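Local coordinates for oxidoreductase (Methanosarcina mazei, PDB 3KA7), which binds FAD as a single-chain flavoprotein and is probably an oxidoreductase of the flavin-containing amine oxidoreductase family, at residues 15-20 / 200-205; 25-30 / 237-242; 221-226 / 231-236; 255-260 / 389-394. All coordinates share one frame; numbering follows the deposited sequence.

Interaction 1: 15-20 / 200-205; sequences SAARLS and DALETV
A17 makes the main approach of segment 15-20 to helix 195-208. Its CB is aimed at the gap between two side chains one turn apart, lying 3.8 Å from L202 CD2 and 4.0 Å from V205 CG1. Those two branched residues arrive differently. L202 starts beside the approach and bends in, so that of its two methyls CD2 does the touching. V205 points toward the first helix: CG1 stands opposite its own backbone N (chi1 172°), and that torsion swings this methyl into the contact. With so small a residue on the first helix the backbones can come close, and the CA atoms of A17 and V205 are 5.9 Å apart.

One turn on, S20 also faces the second helix. Its OG is tucked back between the backbone N and the carbonyl carbon (chi1 66°), which holds it 3.0 Å from A16 O and 3.1 Å from A17 O of its own helix; a single proton has to choose between them. Across the contact that OG comes no nearer than 4.2 Å to V205 O, which is already taken by the side-chain amide of N209.

The helix segments run in nearly the same direction, 27° apart, with axes 8.9 Å from each other. This is plain helix-helix packing in the buried interior. Helix 10-21, which follows the glycine-rich turn expected of a Rossmann-type dinucleotide fold, has strand 25-29 against A16 and S20, strand 243-246 and helix 408-421 against S15 and L19, and helix 195-208 against A17.

Interaction 2: 25-30 / 237-242; sequences EVEVFE and RIHDAD. With FAD (flavin-adenine dinucleotide), chain B.
F29 and H239 lean toward each other because each sets CG opposite its own carbonyl carbon, with chi1 at -62° and -65°, on strands whose CA atoms never come close. The rings meet edge to face. F29 offers its outer edge, and CZ stands 3.5 Å above the H239 plane, over the middle of the imidazole. CE1 of F29 follows it down, 3.6 Å from H239 CE1. The planes are tilted by 56° and the centroids lie 4.6 Å apart, a T-shaped stack well short of perpendicular. Beside it, E27 OE1 passes 4.4 Å from H239 CD2, but that carboxylate oxygen is hydrogen-bonded to H214 NE2.

Next along the chain, E30 bends at its second torsion and turns its carboxylate onto the adenosine ribose of FAD. O3B donates to E30 OE1 over 2.7 Å and O2B to E30 OE2 over 2.5 Å, so each oxygen holds one hydroxyl. The backbone amides of A8 and L32 bond to OE1 and OE2 respectively and help to fix the group. An acidic residue in the region of the second strand's C-terminal end, gripping both ribose hydroxyls, is a hallmark of the Rossmann-type FAD-binding fold.

Interaction 3: 221-226 / 231-236; sequences KILIEN and GIIADD
The peptide carbonyls of K221 and G231 are the flat groups that carry this contact. K221 O receives I233 N at 2.9 Å, with the donor tilted 25° from the carbonyl plane and the N-H pointing almost straight at it (165°); I232 CA comes up to the same oxygen at 3.3 Å as a CA-H...O contact. G231 O is met differently, since L223 N stands above its carbonyl plane, 46° out of it, at 2.8 Å. L223 also packs over this glycine: its CB is 3.6 Å from G231 O, and its CD1 rests against the peptide leading to I232. G231 has backbone angles that only a glycine takes comfortably.

On the side of the sheet bearing K221, L223 and I233, the leucine and isoleucine cross nearly at right angles, L223 CD2 touching I233 CG1 at 3.8 Å. The extended chain of K221 brings CD to 3.8 Å from I233 CD1 before its NZ goes on to a salt bridge with E259.

I222 and I232 form the non-hydrogen-bonded pair on the other side. The two strands make an antiparallel hairpin, whose I222 and I232 face packs on strand 2-6, with I232 also touching F29 of strand 25-29, while strand 237-240 continues the small sheet beyond 228-234.

Interaction 4: 255-260 / 389-394; sequences VLCSEA and TPFSGL
F391 presents one end of its ring to segment 255-260, with C257 and A260 meeting it at different atoms. Its CG lies opposite the carbonyl carbon (chi1 -52°), which turns the ring toward both. A260 CB comes in at CZ, 3.7 Å away, and A260 O lies at the edge in the plane of the ring, 3.8 Å from CZ. C257 CB touches CE2 at 3.8 Å. The cysteine sulfur takes an oblique place, 4.9 Å from the ring centroid and 61° off its normal. From there SG reaches across to L394 CD2, at 3.6 Å, so the thiol is wedged between the phenylalanine and the leucine. Over one face of the F391 ring lies CB of the preceding P390.

The loop holding these side chains is itself tied together. T389 OG1 takes the N-H of F391, making an ST turn, and donates to L394 O over 3.1 Å. F391 to L394 is a type II turn, with G393 at the positive-phi position. Together they present F391 and L394 on the same front toward C257.

The contact joins the exit of helix 250-256 to the loop leading into strand 394-396. It is mainly dispersion, between methyl, methylene, sulfur and ring; the ring edge turned to A260 O probably adds a slight electrostatic attraction. Such an apolar contact depends on close fit.

Interactions 1 and 2 meet where helix 10-21 lies on strand 25-29 of the parallel sheet: A16 CB packs on V28 CG2 at 3.6 Å. From there interaction 2 runs into interaction 3, which is nested within its loop; H239 N probably bonds to I232 O (2.8 Å), and F29 CD2 lies 3.6 Å from I232 CD1. Interactions 3 and 4 are joined by a salt bridge between K221 NZ and E259 OE1, 2.7 Å long, and by I224 packing on F391. Only interaction 2 touches FAD, through E30 and F29; the side chains of L202, I232 and C257 stay about 9, 8 and 12 Å from the cofactor.

Interaction 1: 15-20 / 200-205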
# COMPACT_ATOMS: atom_id res chain seq x y z
N SER A 15 -0.73 9.72 -12.97
CA SER A 15 -0.57 9.71 -14.42
C SER A 15 -1.20 10.93 -15.07
O SER A 15 -0.58 11.59 -15.92
CB SER A 15 -1.22 8.45 -14.99
OG SER A 15 -0.53 7.31 -14.54
N ALA A 16 -2.43 11.23 -14.68
CA ALA A 16 -3.14 12.37 -15.26
C ALA A 16 -2.42 13.68 -14.97
O ALA A 16 -2.31 14.56 -15.86
CB ALA A 16 -4.58 12.42 -14.75
N ALA A 17 -1.94 13.83 -13.74
CA ALA A 17 -1.22 15.05 -13.34
C ALA A 17 0.05 15.22 -14.18
O ALA A 17 0.28 16.31 -14.74
CB ALA A 17 -0.88 15.03 -11.85
N ARG A 18 0.85 14.17 -14.31
CA ARG A 18 2.08 14.26 -15.10
C ARG A 18 1.80 14.44 -16.60
O ARG A 18 2.47 15.24 -17.27
CB ARG A 18 2.98 13.04 -14.87
CG ARG A 18 4.27 13.08 -15.69
CD ARG A 18 5.24 14.09 -15.12
NE ARG A 18 6.31 14.42 -16.07
CZ ARG A 18 6.20 15.36 -17.01
NH1 ARG A 18 5.08 16.07 -17.13
NH2 ARG A 18 7.22 15.60 -17.83
N LEU A 19 0.85 13.69 -17.14
CA LEU A 19 0.55 13.79 -18.58
C LEU A 19 0.00 15.16 -18.97
O LEU A 19 0.32 15.68 -20.05
CB LEU A 19 -0.43 12.70 -19.02
CG LEU A 19 0.14 11.29 -19.04
CD1 LEU A 19 -1.00 10.31 -19.23
CD2 LEU A 19 1.21 11.13 -20.13
N SER A 20 -0.83 15.74 -18.11
CA SER A 20 -1.39 17.06 -18.41
C SER A 20 -0.31 18.14 -18.34
O SER A 20 -0.28 19.07 -19.15
CB SER A 20 -2.56 17.39 -17.48
OG SER A 20 -2.16 17.53 -16.14
N ASP A 200 -6.68 15.56 -3.37
CA ASP A 200 -7.09 16.94 -3.68
C ASP A 200 -5.97 17.71 -4.40
O ASP A 200 -6.22 18.43 -5.38
CB ASP A 200 -7.45 17.68 -2.39
CG ASP A 200 -8.81 17.28 -1.84
OD1 ASP A 200 -9.55 16.54 -2.51
OD2 ASP A 200 -9.15 17.75 -0.73
N ALA A 201 -4.75 17.57 -3.91
CA ALA A 201 -3.60 18.25 -4.50
C ALA A 201 -3.39 17.85 -5.96
O ALA A 201 -3.11 18.69 -6.81
CB ALA A 201 -2.32 18.00 -3.69
N LEU A 202 -3.53 16.55 -6.26
CA LEU A 202 -3.40 16.09 -7.63
C LEU A 202 -4.54 16.58 -8.52
O LEU A 202 -4.32 16.90 -9.68
CB LEU A 202 -3.35 14.56 -7.66
CG LEU A 202 -2.05 13.98 -7.13
CD1 LEU A 202 -2.20 12.47 -6.85
CD2 LEU A 202 -0.90 14.23 -8.12
N GLU A 203 -5.75 16.61 -7.97
CA GLU A 203 -6.89 17.10 -8.75
C GLU A 203 -6.67 18.57 -9.12
O GLU A 203 -7.01 18.99 -10.22
CB GLU A 203 -8.19 16.95 -7.97
CG GLU A 203 -8.65 15.50 -7.85
CD GLU A 203 -9.85 15.34 -6.93
OE1 GLU A 203 -9.91 16.03 -5.88
OE2 GLU A 203 -10.72 14.52 -7.25
N THR A 204 -6.11 19.33 -8.21
CA THR A 204 -5.78 20.74 -8.49
C THR A 204 -4.81 20.90 -9.67
O THR A 204 -5.02 21.74 -10.54
CB THR A 204 -5.23 21.44 -7.23
OG1 THR A 204 -6.27 21.47 -6.24
CG2 THR A 204 -4.81 22.87 -7.55
N VAL A 205 -3.77 20.08 -9.70
CA VAL A 205 -2.77 20.12 -10.77
C VAL A 205 -3.38 19.70 -12.10
O VAL A 205 -3.11 20.30 -13.14
CB VAL A 205 -1.57 19.19 -10.43
CG1 VAL A 205 -0.62 19.06 -11.63
CG2 VAL A 205 -0.85 19.70 -9.20

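Interaction 2: 25-30 / 237-242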
# COMPACT_ATOMS: atom_id res chain seq x y z
N GLU A 25 -3.66 16.25 -23.79
CA GLU A 25 -5.07 16.37 -23.42
C GLU A 25 -5.38 15.11 -22.64
O GLU A 25 -5.15 14.02 -23.14
CB GLU A 25 -5.97 16.40 -24.65
CG GLU A 25 -5.87 17.65 -25.53
CD GLU A 25 -6.98 17.70 -26.57
OE1 GLU A 25 -7.97 16.92 -26.45
OE2 GLU A 25 -6.88 18.52 -27.51
N VAL A 26 -5.89 15.27 -21.43
CA VAL A 26 -6.18 14.11 -20.57
C VAL A 26 -7.60 14.14 -20.02
O VAL A 26 -8.06 15.17 -19.49
CB VAL A 26 -5.18 14.00 -19.39
CG1 VAL A 26 -3.75 13.98 -19.88
CG2 VAL A 26 -5.38 15.13 -18.39
N GLU A 27 -8.30 13.02 -20.15
CA GLU A 27 -9.59 12.84 -19.49
C GLU A 27 -9.54 11.57 -18.65
O GLU A 27 -9.09 10.53 -19.15
CB GLU A 27 -10.72 12.74 -20.50
CG GLU A 27 -10.84 13.98 -21.37
CD GLU A 27 -12.10 13.97 -22.19
OE1 GLU A 27 -13.19 13.74 -21.60
OE2 GLU A 27 -12.01 14.21 -23.41
N VAL A 28 -9.98 11.68 -17.40
CA VAL A 28 -10.00 10.54 -16.48
C VAL A 28 -11.43 10.09 -16.28
O VAL A 28 -12.29 10.92 -16.04
CB VAL A 28 -9.45 10.94 -15.10
CG1 VAL A 28 -9.31 9.71 -14.20
CG2 VAL A 28 -8.09 11.66 -15.27
N PHE A 29 -11.68 8.78 -16.38
CA PHE A 29 -13.02 8.25 -16.16
C PHE A 29 -13.05 7.36 -14.93
O PHE A 29 -12.36 6.35 -14.87
CB PHE A 29 -13.50 7.49 -17.40
CG PHE A 29 -13.59 8.35 -18.64
CD1 PHE A 29 -14.80 8.88 -19.04
CD2 PHE A 29 -12.45 8.66 -19.36
CE1 PHE A 29 -14.88 9.69 -20.17
CE2 PHE A 29 -12.53 9.47 -20.50
CZ PHE A 29 -13.75 9.98 -20.89
N GLU A 30 -13.84 7.76 -13.94
CA GLU A 30 -13.95 7.03 -12.68
C GLU A 30 -15.39 6.56 -12.46
O GLU A 30 -16.35 7.35 -12.59
CB GLU A 30 -13.51 7.92 -11.51
CG GLU A 30 -13.97 7.42 -10.13
CD GLU A 30 -13.34 6.08 -9.79
OE1 GLU A 30 -12.14 5.91 -10.08
OE2 GLU A 30 -14.06 5.20 -9.26
N ARG A 237 -20.41 5.75 -24.59
CA ARG A 237 -19.88 6.76 -25.50
C ARG A 237 -18.43 6.45 -25.84
O ARG A 237 -17.64 6.07 -24.97
CB ARG A 237 -19.99 8.15 -24.89
CG ARG A 237 -21.42 8.56 -24.56
CD ARG A 237 -21.54 10.06 -24.37
NE ARG A 237 -20.95 10.50 -23.12
CZ ARG A 237 -21.46 10.23 -21.92
NH1 ARG A 237 -22.56 9.50 -21.82
NH2 ARG A 237 -20.85 10.67 -20.82
N ILE A 238 -18.08 6.60 -27.12
CA ILE A 238 -16.72 6.36 -27.58
C ILE A 238 -15.85 7.59 -27.34
O ILE A 238 -16.24 8.71 -27.67
CB ILE A 238 -16.69 6.02 -29.08
CG1 ILE A 238 -17.34 4.66 -29.33
CG2 ILE A 238 -15.27 6.05 -29.61
CD1 ILE A 238 -17.50 4.33 -30.82
N HIS A 239 -14.67 7.38 -26.77
CA HIS A 239 -13.68 8.44 -26.64
C HIS A 239 -12.38 8.00 -27.29
O HIS A 239 -11.78 7.02 -26.87
CB HIS A 239 -13.42 8.78 -25.17
CG HIS A 239 -14.60 9.35 -24.46
ND1 HIS A 239 -15.59 8.57 -23.91
CD2 HIS A 239 -14.96 10.64 -24.22
CE1 HIS A 239 -16.51 9.34 -23.36
NE2 HIS A 239 -16.15 10.60 -23.53
N ASP A 240 -11.95 8.74 -28.31
CA ASP A 240 -10.69 8.45 -28.98
C ASP A 240 -9.50 8.75 -28.10
O ASP A 240 -9.54 9.65 -27.26
CB ASP A 240 -10.57 9.29 -30.26
CG ASP A 240 -11.64 8.97 -31.28
OD1 ASP A 240 -12.28 7.90 -31.17
OD2 ASP A 240 -11.84 9.79 -32.20
N ALA A 241 -8.42 7.99 -28.29
CA ALA A 241 -7.20 8.23 -27.55
C ALA A 241 -6.00 7.63 -28.27
O ALA A 241 -6.08 6.56 -28.87
CB ALA A 241 -7.31 7.66 -26.13
N ASP A 242 -4.88 8.33 -28.18
CA ASP A 242 -3.61 7.87 -28.68
C ASP A 242 -2.89 7.06 -27.61
O ASP A 242 -2.02 6.24 -27.88
CB ASP A 242 -2.76 9.08 -29.05
CG ASP A 242 -3.41 9.93 -30.13
OD1 ASP A 242 -3.62 9.39 -31.24
OD2 ASP A 242 -3.72 11.12 -29.87
PA FAD B . -7.13 1.96 -7.02
O1A FAD B . -7.28 0.47 -7.22
O2A FAD B . -7.23 2.46 -5.60
O5B FAD B . -8.23 2.71 -7.92
C5B FAD B . -8.77 2.07 -9.07
C4B FAD B . -9.94 2.97 -9.48
O4B FAD B . -10.53 2.51 -10.69
C3B FAD B . -11.03 2.97 -8.41
O3B FAD B . -11.32 4.30 -8.01
C2B FAD B . -12.23 2.32 -9.11
O2B FAD B . -13.47 2.84 -8.67
C1B FAD B . -11.95 2.61 -10.58
N9A FAD B . -12.53 1.65 -11.52
C8A FAD B . -12.58 0.27 -11.45
N7A FAD B . -13.16 -0.19 -12.60
C5A FAD B . -13.46 0.89 -13.38
C6A FAD B . -14.07 1.02 -14.62
N6A FAD B . -14.36 -0.07 -15.33
N1A FAD B . -14.24 2.28 -15.16
C2A FAD B . -13.83 3.41 -14.48
N3A FAD B . -13.23 3.28 -13.24
C4A FAD B . -13.06 2.04 -12.72
N1 FAD B . -0.69 2.15 0.94
C2 FAD B . 0.24 3.00 1.52
O2 FAD B . 1.11 3.53 0.83
N3 FAD B . 0.18 3.22 2.89
C4 FAD B . -0.78 2.60 3.67
O4 FAD B . -0.84 2.80 4.88
C4X FAD B . -1.70 1.75 3.08
N5 FAD B . -2.66 1.11 3.86
C5X FAD B . -3.58 0.27 3.26
C6 FAD B . -4.55 -0.37 4.02
C7 FAD B . -5.49 -1.20 3.42
C7M FAD B . -6.53 -1.88 4.27
C8 FAD B . -5.44 -1.39 2.04
C8M FAD B . -6.43 -2.28 1.35
C9 FAD B . -4.46 -0.76 1.28
C9A FAD B . -3.53 0.07 1.88
N10 FAD B . -2.55 0.70 1.12
C10 FAD B . -1.65 1.54 1.71
C1' FAD B . -2.42 0.43 -0.34
C2' FAD B . -3.07 1.58 -1.12
O2' FAD B . -4.34 1.88 -0.54
C3' FAD B . -3.23 1.17 -2.58
O3' FAD B . -2.01 0.60 -3.04
C4' FAD B . -3.60 2.30 -3.54
O4' FAD B . -4.67 3.08 -3.06
C5' FAD B . -4.03 1.64 -4.84
O5' FAD B . -4.08 2.64 -5.83
P FAD B . -4.25 2.26 -7.36
O1P FAD B . -3.46 3.23 -8.20
O2P FAD B . -3.94 0.80 -7.62
O3P FAD B . -5.79 2.51 -7.72

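Interaction 3: 221-226 / 231-236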
# COMPACT_ATOMS: atom_id res chain seq x y z
N LYS A 221 -15.06 -0.87 -22.20
CA LYS A 221 -14.24 -1.47 -23.23
C LYS A 221 -13.04 -0.61 -23.58
O LYS A 221 -13.13 0.63 -23.57
CB LYS A 221 -15.10 -1.74 -24.48
CG LYS A 221 -14.34 -2.38 -25.63
CD LYS A 221 -15.26 -2.68 -26.82
CE LYS A 221 -14.43 -3.12 -28.02
NZ LYS A 221 -15.26 -3.67 -29.14
N ILE A 222 -11.93 -1.26 -23.88
CA ILE A 222 -10.79 -0.57 -24.48
C ILE A 222 -10.78 -0.89 -25.97
O ILE A 222 -10.74 -2.06 -26.37
CB ILE A 222 -9.45 -1.01 -23.82
CG1 ILE A 222 -9.42 -0.58 -22.35
CG2 ILE A 222 -8.26 -0.43 -24.58
CD1 ILE A 222 -8.23 -1.16 -21.55
N LEU A 223 -10.84 0.15 -26.80
CA LEU A 223 -10.85 -0.05 -28.24
C LEU A 223 -9.44 -0.25 -28.76
O LEU A 223 -8.54 0.55 -28.46
CB LEU A 223 -11.48 1.15 -28.94
CG LEU A 223 -12.82 1.63 -28.41
CD1 LEU A 223 -13.14 2.98 -29.03
CD2 LEU A 223 -13.91 0.62 -28.73
N ILE A 224 -9.24 -1.32 -29.52
CA ILE A 224 -7.95 -1.66 -30.08
C ILE A 224 -8.09 -1.74 -31.60
O ILE A 224 -9.00 -2.40 -32.11
CB ILE A 224 -7.47 -3.03 -29.58
CG1 ILE A 224 -7.35 -3.03 -28.05
CG2 ILE A 224 -6.14 -3.39 -30.22
CD1 ILE A 224 -6.21 -2.22 -27.53
N GLU A 225 -7.19 -1.07 -32.31
CA GLU A 225 -7.20 -1.12 -33.77
C GLU A 225 -5.81 -1.48 -34.27
O GLU A 225 -4.85 -0.74 -34.06
CB GLU A 225 -7.64 0.22 -34.34
CG GLU A 225 -9.08 0.59 -33.99
CD GLU A 225 -9.49 1.94 -34.53
OE1 GLU A 225 -8.98 2.35 -35.60
OE2 GLU A 225 -10.32 2.61 -33.87
N ASN A 226 -5.71 -2.64 -34.90
CA ASN A 226 -4.43 -3.14 -35.41
C ASN A 226 -3.34 -3.26 -34.33
O ASN A 226 -2.20 -2.85 -34.54
CB ASN A 226 -3.93 -2.26 -36.57
CG ASN A 226 -4.76 -2.44 -37.83
OD1 ASN A 226 -5.56 -1.57 -38.19
ND2 ASN A 226 -4.56 -3.55 -38.53
N GLY A 231 -8.77 4.05 -28.09
CA GLY A 231 -9.75 4.75 -27.29
C GLY A 231 -10.46 3.84 -26.30
O GLY A 231 -10.00 2.73 -26.04
N ILE A 232 -11.56 4.34 -25.76
CA ILE A 232 -12.36 3.57 -24.81
C ILE A 232 -13.85 3.84 -25.01
O ILE A 232 -14.24 4.81 -25.65
CB ILE A 232 -12.04 3.94 -23.35
CG1 ILE A 232 -12.47 5.39 -23.04
CG2 ILE A 232 -10.56 3.71 -23.04
CD1 ILE A 232 -12.30 5.79 -21.59
N ILE A 233 -14.67 2.96 -24.44
CA ILE A 233 -16.08 3.23 -24.32
C ILE A 233 -16.41 3.45 -22.85
O ILE A 233 -16.16 2.58 -22.01
CB ILE A 233 -16.93 2.06 -24.85
CG1 ILE A 233 -16.60 1.80 -26.32
CG2 ILE A 233 -18.41 2.36 -24.65
CD1 ILE A 233 -17.24 0.55 -26.87
N ALA A 234 -16.96 4.62 -22.54
CA ALA A 234 -17.36 4.92 -21.17
C ALA A 234 -18.79 5.41 -21.19
O ALA A 234 -19.13 6.34 -21.92
CB ALA A 234 -16.44 5.95 -20.56
N ASP A 235 -19.63 4.76 -20.39
CA ASP A 235 -21.07 5.02 -20.41
C ASP A 235 -21.64 5.05 -21.82
O ASP A 235 -22.44 5.92 -22.17
CB ASP A 235 -21.42 6.28 -19.62
CG ASP A 235 -21.85 5.97 -18.19
OD1 ASP A 235 -21.16 5.17 -17.49
OD2 ASP A 235 -22.88 6.53 -17.76
N ASP A 236 -21.23 4.06 -22.62
CA ASP A 236 -21.78 3.84 -23.96
C ASP A 236 -21.38 4.93 -24.96
O ASP A 236 -21.94 5.01 -26.06
CB ASP A 236 -23.29 3.63 -23.89
CG ASP A 236 -23.69 2.53 -22.91
OD1 ASP A 236 -22.90 1.58 -22.72
OD2 ASP A 236 -24.79 2.63 -22.32

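Interaction 4: 255-260 / 389-394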
# COMPACT_ATOMS: atom_id res chain seq x y z
N VAL A 255 -9.83 -7.97 -19.13
CA VAL A 255 -11.26 -8.14 -19.37
C VAL A 255 -11.79 -7.05 -20.32
O VAL A 255 -12.60 -7.32 -21.21
CB VAL A 255 -12.07 -8.17 -18.05
CG1 VAL A 255 -13.58 -8.24 -18.33
CG2 VAL A 255 -11.62 -9.36 -17.19
N LEU A 256 -11.30 -5.82 -20.14
CA LEU A 256 -11.70 -4.70 -20.99
C LEU A 256 -11.20 -4.84 -22.44
O LEU A 256 -11.73 -4.22 -23.35
CB LEU A 256 -11.21 -3.36 -20.41
CG LEU A 256 -11.86 -2.81 -19.14
CD1 LEU A 256 -11.24 -1.46 -18.73
CD2 LEU A 256 -13.35 -2.64 -19.32
N CYS A 257 -10.16 -5.66 -22.63
CA CYS A 257 -9.54 -5.89 -23.94
C CYS A 257 -9.95 -7.23 -24.51
O CYS A 257 -9.33 -7.74 -25.45
CB CYS A 257 -8.01 -5.91 -23.80
SG CYS A 257 -7.24 -4.35 -23.37
N SER A 258 -10.98 -7.83 -23.93
CA SER A 258 -11.28 -9.24 -24.20
C SER A 258 -11.47 -9.56 -25.68
O SER A 258 -11.06 -10.62 -26.15
CB SER A 258 -12.47 -9.72 -23.36
OG SER A 258 -13.61 -8.93 -23.58
N GLU A 259 -12.08 -8.63 -26.41
CA GLU A 259 -12.37 -8.84 -27.84
C GLU A 259 -11.13 -8.81 -28.73
O GLU A 259 -11.14 -9.30 -29.87
CB GLU A 259 -13.36 -7.79 -28.33
CG GLU A 259 -14.80 -8.12 -28.01
CD GLU A 259 -15.74 -7.00 -28.43
OE1 GLU A 259 -15.75 -5.95 -27.77
OE2 GLU A 259 -16.46 -7.19 -29.42
N ALA A 260 -10.04 -8.25 -28.20
CA ALA A 260 -8.83 -8.08 -29.00
C ALA A 260 -7.73 -9.07 -28.63
O ALA A 260 -6.78 -9.27 -29.39
CB ALA A 260 -8.32 -6.64 -28.88
N THR A 389 1.38 -4.05 -21.92
CA THR A 389 0.38 -5.02 -22.32
C THR A 389 0.70 -5.43 -23.75
O THR A 389 1.67 -4.92 -24.34
CB THR A 389 -1.05 -4.43 -22.27
OG1 THR A 389 -1.23 -3.47 -23.32
CG2 THR A 389 -1.29 -3.73 -20.91
N PRO A 390 -0.09 -6.34 -24.32
CA PRO A 390 0.13 -6.77 -25.70
C PRO A 390 -0.13 -5.66 -26.72
O PRO A 390 0.19 -5.83 -27.91
CB PRO A 390 -0.90 -7.90 -25.88
CG PRO A 390 -1.10 -8.44 -24.51
CD PRO A 390 -1.04 -7.23 -23.62
N PHE A 391 -0.69 -4.54 -26.28
CA PHE A 391 -1.13 -3.50 -27.20
C PHE A 391 -0.33 -2.22 -27.03
O PHE A 391 -0.18 -1.70 -25.92
CB PHE A 391 -2.62 -3.22 -27.00
CG PHE A 391 -3.47 -4.46 -27.05
CD1 PHE A 391 -3.66 -5.15 -28.24
CD2 PHE A 391 -4.08 -4.95 -25.90
CE1 PHE A 391 -4.44 -6.30 -28.29
CE2 PHE A 391 -4.87 -6.11 -25.94
CZ PHE A 391 -5.05 -6.78 -27.13
N SER A 392 0.18 -1.70 -28.14
CA SER A 392 0.88 -0.42 -28.08
C SER A 392 -0.05 0.69 -27.62
O SER A 392 -1.23 0.71 -27.97
CB SER A 392 1.52 -0.07 -29.43
OG SER A 392 2.74 -0.76 -29.51
N GLY A 393 0.48 1.60 -26.81
CA GLY A 393 -0.28 2.73 -26.32
C GLY A 393 -1.21 2.41 -25.15
O GLY A 393 -1.96 3.27 -24.71
N LEU A 394 -1.16 1.17 -24.67
CA LEU A 394 -1.93 0.78 -23.48
C LEU A 394 -0.99 0.36 -22.36
O LEU A 394 -0.24 -0.61 -22.52
CB LEU A 394 -2.89 -0.36 -23.82
CG LEU A 394 -3.64 -0.96 -22.62
CD1 LEU A 394 -4.52 0.08 -21.96
CD2 LEU A 394 -4.45 -2.16 -23.06